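Local coordinates for replication protein B (Plasmid RSF1010, PDB 3H20) that acts as the primase of the plasmid, probably joining nucleoside triphosphates into a short primer on single-stranded DNA with release of diphosphate, at residues 14-24 and 36-45; 144-152 and 162-170. All blocks are in the same frame, centred on the assembly; numbering follows the deposited sequence.

Both contacts fall within the N-terminal primase domain and come in series along the chain: interaction 1 closes at residue 45, well before interaction 2 opens at residue 144. Their centres lie about 17 Å apart and their nearest atoms about 4 Å, without touching. They reach the same antiparallel sheet, ordered 34-40, 21-28, 59-65, 144-145: interaction 1 pairs the first two strands as a hairpin, whereas interaction 2 starts from the edge strand 144-145 at the other side and leads to strand 167-170, an edge of the second sheet. Interaction 1 thus forms one border of the sheet, and interaction 2 links the two sheets beside the bound diphosphate.

Interaction 1: 14-24 and 36-45; sequences LKAMGCERFDI and NREWSAAEVL
Arg-21 and Glu-38 cross at about a right angle on one face of the antiparallel hairpin 21-24/36-40. NE of Arg-21 gives its hydrogen to the anti lone pair of Glu-38 OE2 at 2.9 Å, and the guanidinium and carboxylate planes stand 65° apart. A bend at chi3 (75°) in the arginine chain carries the guanidinium over Ser-40, whose N lies over one of its faces. Its NH2 also makes a long salt bridge, 3.6 Å, to OE1 of Glu-43, and two waters bridge the guanidinium to that carboxylate. Glu-43 in turn closes a capping box with Ser-40: Ser-40 N donates to Glu-43 OE1 and Glu-43 N to Ser-40 OG, so the network sits at the start of helix 41-46. With an alanine in place of Arg-21, Glu-38 and Glu-43 would probably be left without the positive charge that draws them together.

The face carrying Phe-22, Ile-24 and Trp-39 is mainly apolar. Ile-24 crosses Trp-39 at about a right angle, its CG1 3.6 Å from Trp-39 CE3, while its CD1 reaches Val-44 CG1 at 4.0 Å. Ala-41 CB meets the edge of the Phe-22 ring at CE1, 3.9 Å away; Cys-19 CB and Leu-14 CD2 lie over opposite faces of this ring. The other methyl of Leu-14, CD1, fits among Ala-41, Val-44 and Leu-45. Beneath these side chains, Phe-22 pairs with Trp-39 and Ile-24 with Arg-37 as hydrogen-bonded pairs, the strand axes running at 151°.

Strand 59-65 flanks strand 21-28 on its other side, and Ile-63 touches Leu-14, Phe-22 and Ile-24. Helix 6-17 packs through Leu-7 and Ile-10 against helix 41-46, completing the apolar layer between the hairpin and its two helices.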
# COMPACT_ATOMS: atom_id res chain seq x y z
N LEU A 14 -27.18 8.92 -3.08
CA LEU A 14 -27.02 8.89 -1.61
C LEU A 14 -27.86 7.80 -0.92
O LEU A 14 -27.37 7.13 -0.01
CB LEU A 14 -27.32 10.26 -0.96
CG LEU A 14 -26.54 11.49 -1.46
CD1 LEU A 14 -27.02 12.78 -0.78
CD2 LEU A 14 -25.04 11.32 -1.30
N LYS A 15 -29.11 7.64 -1.35
CA LYS A 15 -29.97 6.60 -0.78
C LYS A 15 -29.42 5.22 -1.09
O LYS A 15 -29.38 4.36 -0.20
CB LYS A 15 -31.43 6.72 -1.27
CG LYS A 15 -32.37 5.61 -0.71
CD LYS A 15 -33.75 5.67 -1.37
CE LYS A 15 -34.49 4.35 -1.27
NZ LYS A 15 -35.88 4.49 -1.79
N ALA A 16 -28.98 5.01 -2.34
CA ALA A 16 -28.48 3.71 -2.78
C ALA A 16 -27.17 3.36 -2.07
O ALA A 16 -26.90 2.19 -1.75
CB ALA A 16 -28.27 3.70 -4.29
N MET A 17 -26.35 4.38 -1.84
CA MET A 17 -25.11 4.21 -1.07
C MET A 17 -25.44 3.93 0.39
O MET A 17 -24.83 3.07 1.02
CB MET A 17 -24.19 5.41 -1.23
CG MET A 17 -23.52 5.49 -2.63
SD MET A 17 -22.51 6.97 -2.85
CE MET A 17 -20.99 6.45 -2.04
N GLY A 18 -26.41 4.66 0.92
CA GLY A 18 -26.97 4.36 2.23
C GLY A 18 -26.23 4.88 3.45
O GLY A 18 -26.67 4.62 4.58
N CYS A 19 -25.13 5.59 3.25
CA CYS A 19 -24.33 6.10 4.38
C CYS A 19 -25.01 7.27 5.09
O CYS A 19 -25.79 8.03 4.47
CB CYS A 19 -22.94 6.56 3.92
SG CYS A 19 -22.16 5.51 2.70
N GLU A 20 -24.70 7.42 6.37
CA GLU A 20 -25.09 8.62 7.11
C GLU A 20 -24.23 9.82 6.72
O GLU A 20 -24.74 10.95 6.61
CB GLU A 20 -25.02 8.39 8.62
CG GLU A 20 -25.99 7.32 9.13
CD GLU A 20 -27.46 7.76 9.10
OE1 GLU A 20 -27.74 8.96 8.85
OE2 GLU A 20 -28.33 6.90 9.34
N ARG A 21 -22.93 9.59 6.51
CA ARG A 21 -22.00 10.69 6.17
C ARG A 21 -21.07 10.32 5.01
O ARG A 21 -20.70 9.15 4.83
CB ARG A 21 -21.19 11.12 7.40
CG ARG A 21 -22.03 11.64 8.58
CD ARG A 21 -21.17 12.23 9.70
NE ARG A 21 -20.62 13.54 9.36
CZ ARG A 21 -21.27 14.70 9.50
NH1 ARG A 21 -22.51 14.74 9.98
NH2 ARG A 21 -20.67 15.83 9.16
N PHE A 22 -20.69 11.34 4.23
CA PHE A 22 -19.92 11.19 2.99
C PHE A 22 -18.77 12.20 2.95
O PHE A 22 -18.88 13.30 3.49
CB PHE A 22 -20.82 11.48 1.77
CG PHE A 22 -22.01 10.54 1.63
CD1 PHE A 22 -23.22 10.83 2.25
CD2 PHE A 22 -21.91 9.39 0.86
CE1 PHE A 22 -24.33 9.98 2.11
CE2 PHE A 22 -23.00 8.52 0.71
CZ PHE A 22 -24.22 8.83 1.34
N ASP A 23 -17.67 11.83 2.29
CA ASP A 23 -16.67 12.80 1.87
C ASP A 23 -17.03 13.23 0.45
O ASP A 23 -17.28 12.38 -0.41
CB ASP A 23 -15.27 12.19 1.84
CG ASP A 23 -14.77 11.82 3.21
OD1 ASP A 23 -15.10 12.55 4.18
OD2 ASP A 23 -14.04 10.81 3.30
N ILE A 24 -17.09 14.54 0.23
CA ILE A 24 -17.26 15.08 -1.11
C ILE A 24 -15.93 15.71 -1.52
O ILE A 24 -15.37 16.53 -0.79
CB ILE A 24 -18.40 16.13 -1.19
CG1 ILE A 24 -19.78 15.51 -0.90
CG2 ILE A 24 -18.39 16.87 -2.55
CD1 ILE A 24 -20.26 14.45 -1.92
N ASN A 36 -11.73 18.91 0.08
CA ASN A 36 -12.47 17.78 0.63
C ASN A 36 -13.34 18.24 1.80
O ASN A 36 -12.85 18.90 2.71
CB ASN A 36 -11.52 16.68 1.11
CG ASN A 36 -10.46 16.32 0.08
OD1 ASN A 36 -9.40 16.95 -0.01
ND2 ASN A 36 -10.74 15.28 -0.70
N ARG A 37 -14.63 17.91 1.75
CA ARG A 37 -15.54 18.21 2.86
C ARG A 37 -16.27 16.95 3.33
O ARG A 37 -16.58 16.08 2.52
CB ARG A 37 -16.59 19.26 2.46
CG ARG A 37 -16.08 20.49 1.67
CD ARG A 37 -15.01 21.28 2.40
NE ARG A 37 -15.42 21.71 3.74
CZ ARG A 37 -14.58 22.24 4.63
NH1 ARG A 37 -13.30 22.40 4.33
NH2 ARG A 37 -15.03 22.60 5.83
N GLU A 38 -16.54 16.86 4.63
CA GLU A 38 -17.35 15.76 5.16
C GLU A 38 -18.73 16.29 5.57
O GLU A 38 -18.83 17.23 6.37
CB GLU A 38 -16.68 15.07 6.35
CG GLU A 38 -17.42 13.81 6.81
CD GLU A 38 -16.95 13.30 8.16
OE1 GLU A 38 -15.76 12.93 8.29
OE2 GLU A 38 -17.77 13.27 9.11
N TRP A 39 -19.77 15.66 5.02
CA TRP A 39 -21.15 16.13 5.12
C TRP A 39 -22.15 14.98 5.29
O TRP A 39 -21.98 13.92 4.68
CB TRP A 39 -21.54 16.86 3.82
CG TRP A 39 -20.92 18.23 3.62
CD1 TRP A 39 -20.56 19.13 4.57
CD2 TRP A 39 -20.64 18.85 2.35
NE1 TRP A 39 -20.06 20.27 3.99
CE2 TRP A 39 -20.10 20.13 2.62
CE3 TRP A 39 -20.79 18.45 1.01
CZ2 TRP A 39 -19.69 21.01 1.61
CZ3 TRP A 39 -20.39 19.33 -0.00
CH2 TRP A 39 -19.86 20.60 0.31
N SER A 40 -23.21 15.19 6.08
CA SER A 40 -24.36 14.27 6.06
C SER A 40 -25.00 14.30 4.66
O SER A 40 -24.73 15.22 3.88
CB SER A 40 -25.40 14.66 7.12
OG SER A 40 -25.93 15.96 6.87
N ALA A 41 -25.81 13.30 4.35
CA ALA A 41 -26.59 13.31 3.11
C ALA A 41 -27.40 14.61 2.95
O ALA A 41 -27.43 15.20 1.86
CB ALA A 41 -27.51 12.07 3.03
N ALA A 42 -28.03 15.07 4.03
CA ALA A 42 -28.79 16.33 4.03
C ALA A 42 -27.91 17.53 3.68
O ALA A 42 -28.34 18.45 2.96
CB ALA A 42 -29.47 16.55 5.40
N GLU A 43 -26.67 17.52 4.19
CA GLU A 43 -25.71 18.59 3.92
C GLU A 43 -25.18 18.55 2.47
O GLU A 43 -24.92 19.61 1.89
CB GLU A 43 -24.55 18.59 4.95
CG GLU A 43 -24.99 18.91 6.38
CD GLU A 43 -23.90 18.68 7.43
OE1 GLU A 43 -23.01 17.83 7.22
OE2 GLU A 43 -23.94 19.34 8.48
N VAL A 44 -25.03 17.36 1.89
CA VAL A 44 -24.63 17.22 0.48
C VAL A 44 -25.68 17.91 -0.41
O VAL A 44 -25.35 18.73 -1.27
CB VAL A 44 -24.46 15.74 0.05
CG1 VAL A 44 -24.06 15.64 -1.43
CG2 VAL A 44 -23.42 15.01 0.93
N LEU A 45 -26.95 17.59 -0.17
CA LEU A 45 -28.06 18.22 -0.89
C LEU A 45 -28.15 19.73 -0.66
O LEU A 45 -28.40 20.50 -1.60
CB LEU A 45 -29.39 17.50 -0.55
CG LEU A 45 -29.48 16.09 -1.18
CD1 LEU A 45 -30.60 15.23 -0.59
CD2 LEU A 45 -29.67 16.17 -2.70
O HOH W 1 -23.40 17.32 10.48
O HOH W 2 -20.79 18.37 8.68
O HOH W 3 -14.29 11.66 6.45

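Interaction 2: 144-152 and 162-170; sequences GRLAGFTNR and YQPWVLLRE. With DPO (diphosphate), chain E.
Gln-163 lies against Asn-151, where its NE2 may donate to Asn-151 O, a pairing left doubtful by the uncertain place of that oxygen. Pro-164 O then accepts a straight bond from Asn-151 N at 2.8 Å (169°). The indole of Trp-165 takes Thr-150 CG2 over its face: the methyl stands 3.6 Å from the centroid of the six-membered ring, 14° off the normal, a CH-pi contact. The indole's CZ3 edge meets Gly-148 O at 3.3 Å. Val-166 is held from both backbone ends, its N donating to Phe-149 O (2.8 Å) and its O accepting from Gly-148 N (3.0 Å). Its CG1, anti to the backbone N, packs on Arg-145 CB at 3.8 Å. Farther along, Leu-168 CB touches Ala-147 CB.

Across from this segment, Arg-145 NH1 donates to diphosphate O4 at 3.0 Å and Asn-151 ND2 to O7 at 2.7 Å, both nearly straight. Tyr-62 and Lys-153 complete the polar grip, and Asp-60 pairs with Arg-145 NH2. Backbone bonds and the packing of Val-166 thus hold in place the segment whose Arg-145 and Asn-151 donate to the anion, consistent with a site for the phosphates of a nucleotide or released diphosphate.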
# COMPACT_ATOMS: atom_id res chain seq x y z
N GLY A 144 -15.26 7.73 -5.88
CA GLY A 144 -16.01 7.62 -7.12
C GLY A 144 -16.60 8.94 -7.56
O GLY A 144 -16.47 9.95 -6.87
N ARG A 145 -17.26 8.93 -8.72
CA ARG A 145 -17.91 10.13 -9.23
C ARG A 145 -19.32 10.28 -8.65
O ARG A 145 -20.03 9.29 -8.45
CB ARG A 145 -17.98 10.08 -10.76
CG ARG A 145 -16.63 10.15 -11.44
CD ARG A 145 -15.96 11.50 -11.23
NE ARG A 145 -14.95 11.77 -12.24
CZ ARG A 145 -14.95 12.84 -13.03
NH1 ARG A 145 -13.99 13.01 -13.93
NH2 ARG A 145 -15.92 13.74 -12.93
N LEU A 146 -19.71 11.52 -8.38
CA LEU A 146 -21.08 11.83 -8.01
C LEU A 146 -21.91 12.19 -9.23
O LEU A 146 -21.53 13.06 -10.01
CB LEU A 146 -21.12 12.96 -6.98
CG LEU A 146 -22.51 13.37 -6.47
CD1 LEU A 146 -23.09 12.29 -5.58
CD2 LEU A 146 -22.44 14.70 -5.74
N ALA A 147 -23.05 11.52 -9.39
CA ALA A 147 -23.92 11.75 -10.54
C ALA A 147 -24.52 13.15 -10.51
O ALA A 147 -24.71 13.73 -9.44
CB ALA A 147 -25.01 10.69 -10.59
N GLY A 148 -24.83 13.68 -11.69
CA GLY A 148 -25.54 14.97 -11.80
C GLY A 148 -24.64 16.13 -12.21
O GLY A 148 -25.08 17.29 -12.23
N PHE A 149 -23.39 15.81 -12.54
CA PHE A 149 -22.36 16.80 -12.85
C PHE A 149 -21.63 16.45 -14.14
O PHE A 149 -21.62 15.29 -14.56
CB PHE A 149 -21.36 16.92 -11.67
CG PHE A 149 -22.00 17.36 -10.39
CD1 PHE A 149 -22.28 18.72 -10.17
CD2 PHE A 149 -22.37 16.43 -9.42
CE1 PHE A 149 -22.90 19.13 -8.99
CE2 PHE A 149 -22.99 16.84 -8.25
CZ PHE A 149 -23.25 18.19 -8.03
N THR A 150 -21.03 17.45 -14.78
CA THR A 150 -20.23 17.20 -15.97
C THR A 150 -18.84 16.67 -15.60
O THR A 150 -18.26 17.08 -14.60
CB THR A 150 -20.04 18.47 -16.81
OG1 THR A 150 -19.54 19.51 -15.97
CG2 THR A 150 -21.36 18.91 -17.42
N ASN A 151 -18.34 15.74 -16.42
CA ASN A 151 -16.97 15.24 -16.33
C ASN A 151 -16.04 16.24 -17.02
O ASN A 151 -16.07 16.38 -18.25
CB ASN A 151 -16.88 13.85 -16.98
CG ASN A 151 -15.54 13.15 -16.76
OD1 ASN A 151 -14.48 13.77 -16.82
ND2 ASN A 151 -15.59 11.84 -16.53
N ARG A 152 -15.24 16.94 -16.23
CA ARG A 152 -14.43 18.06 -16.72
C ARG A 152 -13.00 17.66 -17.11
O ARG A 152 -12.26 18.46 -17.71
CB ARG A 152 -14.38 19.17 -15.66
CG ARG A 152 -15.70 19.90 -15.46
CD ARG A 152 -15.95 20.85 -16.63
NE ARG A 152 -17.28 21.43 -16.58
CZ ARG A 152 -17.83 22.14 -17.56
NH1 ARG A 152 -17.16 22.37 -18.68
NH2 ARG A 152 -19.06 22.63 -17.42
N TYR A 162 -20.90 19.37 -24.88
CA TYR A 162 -19.87 18.55 -25.51
C TYR A 162 -19.11 17.73 -24.47
O TYR A 162 -18.64 16.63 -24.75
CB TYR A 162 -18.90 19.42 -26.32
N GLN A 163 -18.98 18.29 -23.27
CA GLN A 163 -18.39 17.60 -22.12
C GLN A 163 -19.42 16.63 -21.55
O GLN A 163 -20.56 17.03 -21.31
CB GLN A 163 -18.01 18.64 -21.06
CG GLN A 163 -16.82 18.26 -20.20
CD GLN A 163 -15.52 18.15 -20.98
OE1 GLN A 163 -15.28 18.88 -21.95
NE2 GLN A 163 -14.67 17.22 -20.57
N PRO A 164 -19.04 15.35 -21.34
CA PRO A 164 -20.06 14.36 -20.97
C PRO A 164 -20.60 14.51 -19.55
O PRO A 164 -19.88 14.97 -18.65
CB PRO A 164 -19.33 13.02 -21.11
CG PRO A 164 -17.89 13.34 -20.98
CD PRO A 164 -17.69 14.76 -21.42
N TRP A 165 -21.85 14.11 -19.36
CA TRP A 165 -22.51 14.13 -18.05
C TRP A 165 -22.31 12.81 -17.31
O TRP A 165 -22.37 11.73 -17.91
CB TRP A 165 -24.00 14.40 -18.24
CG TRP A 165 -24.27 15.83 -18.50
CD1 TRP A 165 -24.29 16.46 -19.71
CD2 TRP A 165 -24.54 16.83 -17.52
NE1 TRP A 165 -24.56 17.80 -19.54
CE2 TRP A 165 -24.72 18.05 -18.21
CE3 TRP A 165 -24.65 16.82 -16.12
CZ2 TRP A 165 -25.01 19.24 -17.54
CZ3 TRP A 165 -24.94 18.00 -15.47
CH2 TRP A 165 -25.11 19.20 -16.18
N VAL A 166 -22.09 12.90 -16.00
CA VAL A 166 -22.00 11.71 -15.14
C VAL A 166 -23.42 11.28 -14.75
O VAL A 166 -24.15 12.04 -14.11
CB VAL A 166 -21.12 11.99 -13.88
CG1 VAL A 166 -21.00 10.75 -12.98
CG2 VAL A 166 -19.73 12.48 -14.30
N LEU A 167 -23.81 10.07 -15.13
CA LEU A 167 -25.21 9.63 -14.99
C LEU A 167 -25.37 8.48 -14.01
O LEU A 167 -24.56 7.55 -14.02
CB LEU A 167 -25.78 9.21 -16.35
CG LEU A 167 -25.67 10.27 -17.46
CD1 LEU A 167 -25.97 9.66 -18.83
CD2 LEU A 167 -26.56 11.47 -17.19
N LEU A 168 -26.43 8.52 -13.19
CA LEU A 168 -26.79 7.38 -12.35
C LEU A 168 -27.65 6.40 -13.17
O LEU A 168 -28.78 6.71 -13.50
CB LEU A 168 -27.57 7.83 -11.11
CG LEU A 168 -27.87 6.75 -10.05
CD1 LEU A 168 -26.59 6.29 -9.35
CD2 LEU A 168 -28.88 7.31 -9.03
N ARG A 169 -27.10 5.23 -13.46
CA ARG A 169 -27.75 4.26 -14.37
C ARG A 169 -28.64 3.24 -13.65
O ARG A 169 -29.66 2.80 -14.19
CB ARG A 169 -26.70 3.55 -15.24
CG ARG A 169 -26.04 4.46 -16.27
CD ARG A 169 -27.09 5.27 -17.02
NE ARG A 169 -26.67 5.67 -18.35
CZ ARG A 169 -27.36 6.47 -19.16
NH1 ARG A 169 -28.52 6.99 -18.75
NH2 ARG A 169 -26.89 6.76 -20.37
N GLU A 170 -28.23 2.84 -12.45
CA GLU A 170 -29.08 2.01 -11.59
C GLU A 170 -28.72 2.23 -10.12
O GLU A 170 -27.63 2.72 -9.81
CB GLU A 170 -29.07 0.53 -12.00
CG GLU A 170 -27.80 -0.22 -11.82
CD GLU A 170 -27.96 -1.70 -12.16
OE1 GLU A 170 -27.83 -2.05 -13.35
OE2 GLU A 170 -28.24 -2.49 -11.23
P1 DPO E . -11.34 10.22 -12.66
O1 DPO E . -10.19 9.22 -13.17
O2 DPO E . -10.68 11.39 -11.98
O3 DPO E . -12.37 9.41 -11.90
O4 DPO E . -11.99 10.74 -14.05
P2 DPO E . -12.51 9.74 -15.20
O5 DPO E . -11.25 9.07 -15.73
O6 DPO E . -13.47 8.82 -14.48
O7 DPO E . -13.15 10.65 -16.21